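Local coordinates for AlgW protein (Pseudomonas aeruginosa, PDB 7CO3) that is an HtrA-type serine protease that carries a trypsin-like protease domain and a PDZ domain, at the interface of chains A and B. Sequence-based numbering; all coordinates share one arbitrary frame. Chains: chain A/B, AlgW protein.

Contact 1 and contact 2 are adjoining stretches of one seam between two AlgW subunits, with their C-alpha centres about 6 Å apart. Both draw on strand 193-201 from each chain, the end of it in chain A and the start of it in chain B, and they share A:Ser200 and B:Val194. From this common pair, contact 1 runs further along the chain B strand to an aspartate that reads its backbone, while contact 2 runs back to the strand's first residue and the one before it, where an arginine reaches both and a glutamine meets the threonine hydroxyl. Together they illustrate a protease-domain trimer held by polar groups that read mostly backbone.

Contact 1: the interface of chains A and B. Residues chain A 198-200, 219; chain B 194-196.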
loop_
_atom_site.group_PDB
_atom_site.type_symbol
_atom_site.label_atom_id
_atom_site.label_comp_id
_atom_site.label_asym_id
_atom_site.label_seq_id
_atom_site.Cartn_x
_atom_site.Cartn_y
_atom_site.Cartn_z
ATOM N N ILE A 198 -7.571 7.253 0.363
ATOM C CA ILE A 198 -8.440 8.246 1.006
ATOM C C ILE A 198 -7.586 9.356 1.595
ATOM O O ILE A 198 -6.380 9.202 1.805
ATOM C CB ILE A 198 -9.339 7.682 2.138
ATOM C CG1 ILE A 198 -8.474 7.040 3.249
ATOM C CG2 ILE A 198 -10.423 6.708 1.618
ATOM C CD1 ILE A 198 -9.236 6.850 4.551
ATOM N N ILE A 199 -8.241 10.487 1.869
ATOM C CA ILE A 199 -7.674 11.493 2.769
ATOM C C ILE A 199 -7.535 10.851 4.137
ATOM O O ILE A 199 -8.540 10.488 4.754
ATOM C CB ILE A 199 -8.568 12.747 2.841
ATOM C CG1 ILE A 199 -8.837 13.333 1.461
ATOM C CG2 ILE A 199 -7.982 13.806 3.823
ATOM C CD1 ILE A 199 -7.571 13.628 0.650
ATOM N N SER A 200 -6.290 10.723 4.616
ATOM C CA SER A 200 -5.996 10.088 5.895
ATOM C C SER A 200 -6.062 11.070 7.056
ATOM O O SER A 200 -6.251 10.654 8.207
ATOM C CB SER A 200 -4.622 9.428 5.849
ATOM O OG SER A 200 -4.676 8.308 4.992
ATOM N N ASP A 219 -3.370 7.792 1.937
ATOM C CA ASP A 219 -2.772 6.472 1.755
ATOM C C ASP A 219 -2.740 6.034 0.289
ATOM O O ASP A 219 -2.308 4.924 0.017
ATOM C CB ASP A 219 -3.436 5.419 2.652
ATOM C CG ASP A 219 -4.913 5.193 2.330
ATOM O OD1 ASP A 219 -5.490 5.951 1.513
ATOM O OD2 ASP A 219 -5.502 4.242 2.912
ATOM N N VAL B 194 -6.270 7.764 9.247
ATOM C CA VAL B 194 -7.258 6.813 8.744
ATOM C C VAL B 194 -6.737 6.233 7.442
ATOM O O VAL B 194 -6.416 6.979 6.532
ATOM C CB VAL B 194 -8.653 7.440 8.540
ATOM C CG1 VAL B 194 -9.671 6.323 8.125
ATOM C CG2 VAL B 194 -9.124 8.106 9.814
ATOM N N THR B 195 -6.698 4.910 7.335
ATOM C CA THR B 195 -6.394 4.261 6.065
ATOM C C THR B 195 -7.540 3.348 5.659
ATOM O O THR B 195 -8.297 2.891 6.494
ATOM C CB THR B 195 -5.088 3.474 6.132
ATOM O OG1 THR B 195 -5.148 2.585 7.256
ATOM C CG2 THR B 195 -3.919 4.400 6.317
ATOM N N MET B 196 -7.621 3.042 4.365
ATOM C CA MET B 196 -8.746 2.321 3.806
ATOM C C MET B 196 -8.264 1.115 3.012
ATOM O O MET B 196 -7.261 1.198 2.291
ATOM C CB MET B 196 -9.555 3.242 2.896
ATOM C CG MET B 196 -10.835 2.636 2.413
ATOM S SD MET B 196 -10.625 1.775 0.825
ATOM C CE MET B 196 -10.168 3.160 -0.252
HETATM O O HOH W 1 -4.268 1.667 2.656
#
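The interface between A:Ser200, A:Asp219 and A:Ile198 on one side and B:Val194 to B:Met196 on the other is a heterologous one between copies of the protease domain, without exact two-fold symmetry, joining two subunits of the trimer that HtrA proteases typically form. It exemplifies recognition of a strand through its backbone. A:Ser200 takes hold of B:Val194 at both polar backbone atoms. The carbonyl A:Ser200 O accepts from B:Val194 N at 3.1 Å, in the carbonyl plane and on a lone pair. The hydroxyl A:Ser200 OG gives a hydrogen to B:Val194 O at 2.7 Å, tilted 25° from that carbonyl's plane. The serine torsion, with OG beside its own backbone N (chi1 -70°), turns the hydroxyl towards this acceptor.

A:Asp219 continues the grip two residues along. Its carboxylate bridges the chains: A:Asp219 OD2 receives B:Met196 N at 2.8 Å, nearly in line with its C-O bond, while A:Asp219 OD1 receives A:Ile198 N at 2.7 Å in the same head-on fashion. The bond within chain A helps fix the carboxylate's rotation and hold OD2 towards the partner. A water bridges OD2 and B:Met196 O, giving the carboxylate oxygen a second partner. With two amide donors on its oxygens, the group is probably stabilised as an anion.

Apolar contacts fill in between the polar ones. A:Ile198 places CG1 between its backbone N and carbonyl carbon (chi1 59°), which directs A:Ile198 CD1 to B:Val194 CG1 at 3.6 Å; the two side chains cross at about a right angle. The other branch, A:Ile198 CG2, lies 3.8 Å from B:Met196 CB. Beside the carboxylate, A:Asp219 CB packs on B:Thr195 CG2 at 3.8 Å. The site probably helps hold the trimer, and A:Asp219 lies a few residues before the GNAGG stretch, whose alanine is the engineered replacement of the nucleophilic serine, so assembly and active site are near neighbours in the chain.

Contact 2: the interface of chains A and B. Residues chain A 177, 200-201, 204, 217; chain B 192-194.
At the start of strand 193-201 of chain B, B:Gln192 and B:Thr193 meet a polar cluster of A:Arg204 and A:Gln217, part of the subunit interface of the protease domains. A:Arg204 NH2 donates to B:Gln192 O at 2.8 Å; the acceptor lies in the guanidinium plane, yet the nitrogen stands 59° above the carbonyl plane, away from the lone pairs. A:Arg204 NH2 also hydrogen-bonds B:Thr193 OG1 at 3.0 Å, reaching it at the guanidinium edge.

A:Gln217 both braces A:Arg204 and touches the partner itself. Its OE1 is gripped side-on by NE and NH2 of the arginine, A:Arg204 NE lying 2.6 Å from A:Gln217 OE1. NH2 shares its two hydrogens among three acceptors, and its bond to OE1 is bent and longer than that of NE. This leaves A:Gln217 NE2 turned to the partner, where it donates to B:Thr193 OG1 at 3.0 Å, tilted 21° from the amide plane. With OG1 anti to the carbonyl carbon (chi1 -71°), the threonine hydroxyl is turned to both donors. The methyl of A:Ala201 covers one face of the guanidinium, towards its rim.

Farther along, a water joins A:Ser200 O to B:Gln192 O, and A:Thr177 CG2 touches B:Val194 CG2 at 3.8 Å. In the fold, the chain A partners come from the end of strand 193-201, the short strand 203-204 after it, strand 215-218 and the loop at A:Thr177, so several elements converge on one strand start.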
loop_
_atom_site.group_PDB
_atom_site.type_symbol
_atom_site.label_atom_id
_atom_site.label_comp_id
_atom_site.label_asym_id
_atom_site.label_seq_id
_atom_site.Cartn_x
_atom_site.Cartn_y
_atom_site.Cartn_z
ATOM N N THR A 177 -11.553 14.052 5.919
ATOM C CA THR A 177 -10.908 12.761 6.124
ATOM C C THR A 177 -11.873 11.620 5.836
ATOM O O THR A 177 -13.012 11.614 6.303
ATOM C CB THR A 177 -10.381 12.680 7.558
ATOM O OG1 THR A 177 -9.344 13.644 7.700
ATOM C CG2 THR A 177 -9.834 11.280 7.916
ATOM N N SER A 200 -6.290 10.723 4.616
ATOM C CA SER A 200 -5.996 10.088 5.895
ATOM C C SER A 200 -6.062 11.070 7.056
ATOM O O SER A 200 -6.251 10.654 8.207
ATOM C CB SER A 200 -4.622 9.428 5.849
ATOM O OG SER A 200 -4.676 8.308 4.992
ATOM N N ALA A 201 -5.845 12.348 6.769
ATOM C CA ALA A 201 -5.800 13.442 7.746
ATOM C C ALA A 201 -5.485 14.714 6.971
ATOM O O ALA A 201 -5.032 14.677 5.814
ATOM C CB ALA A 201 -4.773 13.212 8.859
ATOM N N ARG A 204 -1.447 18.675 8.402
ATOM C CA ARG A 204 -0.222 18.122 8.988
ATOM C C ARG A 204 0.886 19.165 8.906
ATOM O O ARG A 204 1.525 19.379 7.865
ATOM C CB ARG A 204 0.188 16.831 8.289
ATOM C CG ARG A 204 -0.735 15.677 8.628
ATOM C CD ARG A 204 -0.455 15.100 10.001
ATOM N NE ARG A 204 -0.920 13.729 10.067
ATOM C CZ ARG A 204 -1.884 13.271 10.860
ATOM N NH1 ARG A 204 -2.534 14.082 11.680
ATOM N NH2 ARG A 204 -2.216 11.980 10.814
ATOM N N GLN A 217 -2.647 14.412 4.253
ATOM C CA GLN A 217 -2.083 13.065 4.333
ATOM C C GLN A 217 -2.974 12.102 3.539
ATOM O O GLN A 217 -4.203 12.215 3.563
ATOM C CB GLN A 217 -1.935 12.628 5.797
ATOM C CG GLN A 217 -1.064 11.391 6.010
ATOM C CD GLN A 217 -0.988 10.951 7.459
ATOM O OE1 GLN A 217 -0.759 11.757 8.366
ATOM N NE2 GLN A 217 -1.189 9.645 7.684
ATOM N N GLN B 192 -3.191 10.844 14.567
ATOM C CA GLN B 192 -4.288 9.968 14.213
ATOM C C GLN B 192 -4.445 9.935 12.703
ATOM O O GLN B 192 -4.497 10.979 12.050
ATOM C CB GLN B 192 -5.593 10.438 14.823
ATOM C CG GLN B 192 -6.590 9.308 14.741
ATOM C CD GLN B 192 -7.979 9.722 15.153
ATOM O OE1 GLN B 192 -8.612 10.571 14.515
ATOM N NE2 GLN B 192 -8.471 9.101 16.228
ATOM N N THR B 193 -4.568 8.728 12.163
ATOM C CA THR B 193 -4.481 8.499 10.729
ATOM C C THR B 193 -5.543 7.488 10.318
ATOM O O THR B 193 -5.710 6.466 10.973
ATOM C CB THR B 193 -3.074 7.974 10.351
ATOM O OG1 THR B 193 -2.092 9.012 10.492
ATOM C CG2 THR B 193 -3.060 7.400 8.882
ATOM N N VAL B 194 -6.270 7.764 9.247
ATOM C CA VAL B 194 -7.258 6.813 8.744
ATOM C C VAL B 194 -6.737 6.233 7.442
ATOM O O VAL B 194 -6.416 6.979 6.532
ATOM C CB VAL B 194 -8.653 7.440 8.540
ATOM C CG1 VAL B 194 -9.671 6.323 8.125
ATOM C CG2 VAL B 194 -9.124 8.106 9.814
HETATM O O HOH W 2 -6.981 11.684 10.692
#